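Local coordinates for glycoside Hydrolase (Bacteroides uniformis, PDB 5T9X), which probably hydrolyses the galactan chains of agarose or a related red-algal polysaccharide as a family 16 glycoside hydrolase in a gut symbiont, at residues P105-R110 / K131-T136. Sequence-based numbering, arbitrary orientation.
Sequences PTIWQR and KIVKVT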
ATOM      1  N   PRO A 105      -9.409  -5.051 -13.911  1.00 23.48           N
ATOM      2  CA  PRO A 105     -10.632  -5.761 -13.569  1.00 23.58           C
ATOM      3  C   PRO A 105     -10.849  -6.052 -12.077  1.00 23.58           C
ATOM      4  O   PRO A 105     -11.626  -6.948 -11.738  1.00 23.49           O
ATOM      5  CB  PRO A 105     -10.459  -7.079 -14.332  1.00 24.08           C
ATOM      6  CG  PRO A 105      -9.011  -7.349 -14.238  1.00 23.79           C
ATOM      7  CD  PRO A 105      -8.355  -5.986 -14.345  1.00 24.25           C
ATOM      8  N   THR A 106     -10.205  -5.279 -11.205  1.00 23.27           N
ATOM      9  CA  THR A 106     -10.445  -5.330  -9.768  1.00 23.45           C
ATOM     10  C   THR A 106     -11.875  -4.992  -9.425  1.00 23.24           C
ATOM     11  O   THR A 106     -12.446  -4.069  -9.983  1.00 25.72           O
ATOM     12  CB  THR A 106      -9.537  -4.309  -9.053  1.00 23.44           C
ATOM     13  OG1 THR A 106      -8.180  -4.541  -9.464  1.00 23.62           O
ATOM     14  CG2 THR A 106      -9.672  -4.381  -7.528  1.00 22.90           C
ATOM     15  N   ILE A 107     -12.453  -5.746  -8.513  1.00 23.69           N
ATOM     16  CA  ILE A 107     -13.773  -5.438  -7.955  1.00 24.70           C
ATOM     17  C   ILE A 107     -13.673  -5.713  -6.448  1.00 25.01           C
ATOM     18  O   ILE A 107     -13.729  -6.861  -6.021  1.00 25.39           O
ATOM     19  CB  ILE A 107     -14.891  -6.317  -8.564  1.00 25.34           C
ATOM     20  CG1 ILE A 107     -14.949  -6.173 -10.089  1.00 26.07           C
ATOM     21  CG2 ILE A 107     -16.251  -5.973  -7.947  1.00 24.98           C
ATOM     22  CD1 ILE A 107     -15.827  -7.244 -10.727  1.00 26.58           C
ATOM     23  N   TRP A 108     -13.500  -4.661  -5.653  1.00 24.61           N
ATOM     24  CA  TRP A 108     -13.374  -4.800  -4.219  1.00 23.05           C
ATOM     25  C   TRP A 108     -14.680  -5.299  -3.612  1.00 25.01           C
ATOM     26  O   TRP A 108     -15.771  -4.985  -4.100  1.00 24.44           O
ATOM     27  CB  TRP A 108     -12.948  -3.489  -3.595  1.00 21.94           C
ATOM     28  CG  TRP A 108     -11.522  -3.114  -3.925  1.00 21.00           C
ATOM     29  CD1 TRP A 108     -10.430  -3.925  -3.895  1.00 20.77           C
ATOM     30  CD2 TRP A 108     -11.039  -1.821  -4.297  1.00 20.41           C
ATOM     31  NE1 TRP A 108      -9.295  -3.220  -4.233  1.00 19.82           N
ATOM     32  CE2 TRP A 108      -9.647  -1.925  -4.472  1.00 19.71           C
ATOM     33  CE3 TRP A 108     -11.649  -0.581  -4.481  1.00 20.13           C
ATOM     34  CZ2 TRP A 108      -8.872  -0.856  -4.841  1.00 19.85           C
ATOM     35  CZ3 TRP A 108     -10.887   0.470  -4.826  1.00 19.78           C
ATOM     36  CH2 TRP A 108      -9.506   0.339  -5.020  1.00 19.99           C
ATOM     37  N   GLN A 109     -14.527  -6.131  -2.581  1.00 26.62           N
ATOM     38  CA  GLN A 109     -15.631  -6.762  -1.864  1.00 27.72           C
ATOM     39  C   GLN A 109     -15.368  -6.652  -0.371  1.00 27.69           C
ATOM     40  O   GLN A 109     -14.258  -6.957   0.081  1.00 27.00           O
ATOM     41  CB  GLN A 109     -15.707  -8.242  -2.220  1.00 28.68           C
ATOM     42  CG  GLN A 109     -15.938  -8.543  -3.690  1.00 31.14           C
ATOM     43  CD  GLN A 109     -17.339  -8.184  -4.146  1.00 32.06           C
ATOM     44  OE1 GLN A 109     -17.524  -7.305  -4.970  1.00 35.47           O
ATOM     45  NE2 GLN A 109     -18.325  -8.852  -3.594  1.00 33.82           N
ATOM     46  N   ARG A 110     -16.379  -6.263   0.399  1.00 28.09           N
ATOM     47  CA  ARG A 110     -16.237  -6.173   1.863  1.00 29.38           C
ATOM     48  C   ARG A 110     -15.855  -7.522   2.503  1.00 30.36           C
ATOM     49  O   ARG A 110     -14.999  -7.587   3.403  1.00 28.98           O
ATOM     50  CB  ARG A 110     -17.523  -5.633   2.509  1.00 28.75           C
ATOM     51  CG  ARG A 110     -17.823  -4.188   2.167  1.00 29.08           C
ATOM     52  CD  ARG A 110     -19.062  -3.655   2.850  1.00 29.99           C
ATOM     53  NE  ARG A 110     -19.339  -2.305   2.374  1.00 31.48           N
ATOM     54  CZ  ARG A 110     -18.730  -1.189   2.787  1.00 33.43           C
ATOM     55  NH1 ARG A 110     -17.768  -1.210   3.714  1.00 33.44           N
ATOM     56  NH2 ARG A 110     -19.079  -0.021   2.251  1.00 34.63           N
ATOM     57  N   LYS A 131     -18.941 -11.097 -13.333  1.00 34.44           N
ATOM     58  CA  LYS A 131     -19.181 -10.228 -14.475  1.00 35.98           C
ATOM     59  C   LYS A 131     -17.936  -9.938 -15.312  1.00 33.96           C
ATOM     60  O   LYS A 131     -16.811 -10.140 -14.885  1.00 33.02           O
ATOM     61  CB  LYS A 131     -19.833  -8.919 -14.031  1.00 40.04           C
ATOM     62  CG  LYS A 131     -18.959  -7.957 -13.247  1.00 42.33           C
ATOM     63  CD  LYS A 131     -19.814  -6.881 -12.563  1.00 46.08           C
ATOM     64  CE  LYS A 131     -19.034  -5.566 -12.464  1.00 51.57           C
ATOM     65  NZ  LYS A 131     -19.617  -4.516 -11.576  1.00 51.34           N
ATOM     66  N   ILE A 132     -18.174  -9.465 -16.522  1.00 33.61           N
ATOM     67  CA  ILE A 132     -17.123  -9.098 -17.441  1.00 34.94           C
ATOM     68  C   ILE A 132     -16.972  -7.595 -17.307  1.00 31.94           C
ATOM     69  O   ILE A 132     -17.972  -6.871 -17.172  1.00 29.70           O
ATOM     70  CB  ILE A 132     -17.496  -9.489 -18.899  1.00 40.54           C
ATOM     71  CG1 ILE A 132     -17.907 -10.967 -18.970  1.00 45.90           C
ATOM     72  CG2 ILE A 132     -16.343  -9.256 -19.876  1.00 39.43           C
ATOM     73  CD1 ILE A 132     -18.390 -11.407 -20.345  1.00 51.00           C
ATOM     74  N   VAL A 133     -15.724  -7.129 -17.318  1.00 31.48           N
ATOM     75  CA  VAL A 133     -15.431  -5.687 -17.296  1.00 32.71           C
ATOM     76  C   VAL A 133     -14.523  -5.331 -18.454  1.00 31.72           C
ATOM     77  O   VAL A 133     -13.732  -6.159 -18.897  1.00 32.05           O
ATOM     78  CB  VAL A 133     -14.795  -5.224 -15.969  1.00 33.07           C
ATOM     79  CG1 VAL A 133     -15.666  -5.633 -14.797  1.00 35.38           C
ATOM     80  CG2 VAL A 133     -13.415  -5.815 -15.791  1.00 35.54           C
ATOM     81  N   LYS A 134     -14.660  -4.103 -18.942  1.00 31.41           N
ATOM     82  CA  LYS A 134     -13.816  -3.586 -19.999  1.00 33.47           C
ATOM     83  C   LYS A 134     -12.594  -2.963 -19.351  1.00 31.96           C
ATOM     84  O   LYS A 134     -12.715  -2.093 -18.509  1.00 31.21           O
ATOM     85  CB  LYS A 134     -14.595  -2.542 -20.809  1.00 38.42           C
ATOM     86  CG  LYS A 134     -13.914  -2.011 -22.058  1.00 42.20           C
ATOM     87  CD  LYS A 134     -14.509  -0.658 -22.442  1.00 48.18           C
ATOM     88  CE  LYS A 134     -14.442  -0.373 -23.931  1.00 52.19           C
ATOM     89  NZ  LYS A 134     -15.178  -1.421 -24.718  1.00 55.06           N
ATOM     90  N   VAL A 135     -11.417  -3.405 -19.765  1.00 32.79           N
ATOM     91  CA  VAL A 135     -10.154  -2.940 -19.209  1.00 33.48           C
ATOM     92  C   VAL A 135      -9.427  -2.097 -20.242  1.00 34.48           C
ATOM     93  O   VAL A 135      -9.355  -2.476 -21.398  1.00 31.89           O
ATOM     94  CB  VAL A 135      -9.261  -4.133 -18.802  1.00 32.11           C
ATOM     95  CG1 VAL A 135      -7.918  -3.657 -18.268  1.00 33.16           C
ATOM     96  CG2 VAL A 135      -9.960  -4.987 -17.763  1.00 32.26           C
ATOM     97  N   THR A 136      -8.851  -0.988 -19.799  1.00 41.07           N
ATOM     98  CA  THR A 136      -8.172  -0.043 -20.686  1.00 48.08           C
ATOM     99  C   THR A 136      -6.815   0.427 -20.120  1.00 53.42           C
ATOM    100  O   THR A 136      -6.691   0.723 -18.935  1.00 59.75           O
ATOM    101  CB  THR A 136      -9.101   1.151 -20.948  1.00 48.37           C
ATOM    102  OG1 THR A 136     -10.152   0.721 -21.828  1.00 44.14           O
ATOM    103  CG2 THR A 136      -8.342   2.360 -21.569  1.00 52.37           C
TER
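I107 and P105 meet K131, V133 and V135 at the margin of a beta-sandwich of the jelly-roll type expected for family 16 glycoside hydrolases. Strands 106-108 and 132-137 both pair with the long strand 140-154, the first parallel to it and the second antiparallel, but between themselves they exchange apolar contacts alone.

From CB, which points toward the other strand, the side chain of I107 divides. CG2 lies anti to the backbone N, while CG1 takes the position beside that N (chi1 -57°), and the extended step beyond it (chi2 168°) carries CD1 out to the neighbour. CD1 therefore does all the touching: it meets K131 CE at 4.0 Å and K131 CG at 4.1 Å, and V133 CG1 more loosely at 4.4 Å. Lysine suits this exposed border, since its methylenes cross the isoleucine methyl while NZ extends beyond them.

P105, preceded by a cis peptide bond, offers a compact ring to the two valines. V133 and V135 alternate with outward-facing I132 and K134, so their branched side chains, well suited to a strand, fall on the same inner face. V135 also touches A104 and S307, which join it to the adjoining loop and to helix 307-310. V135 CG2 lies 3.9 Å from P105 CD, and V133 CG2 presses on P105 CB at 3.5 Å.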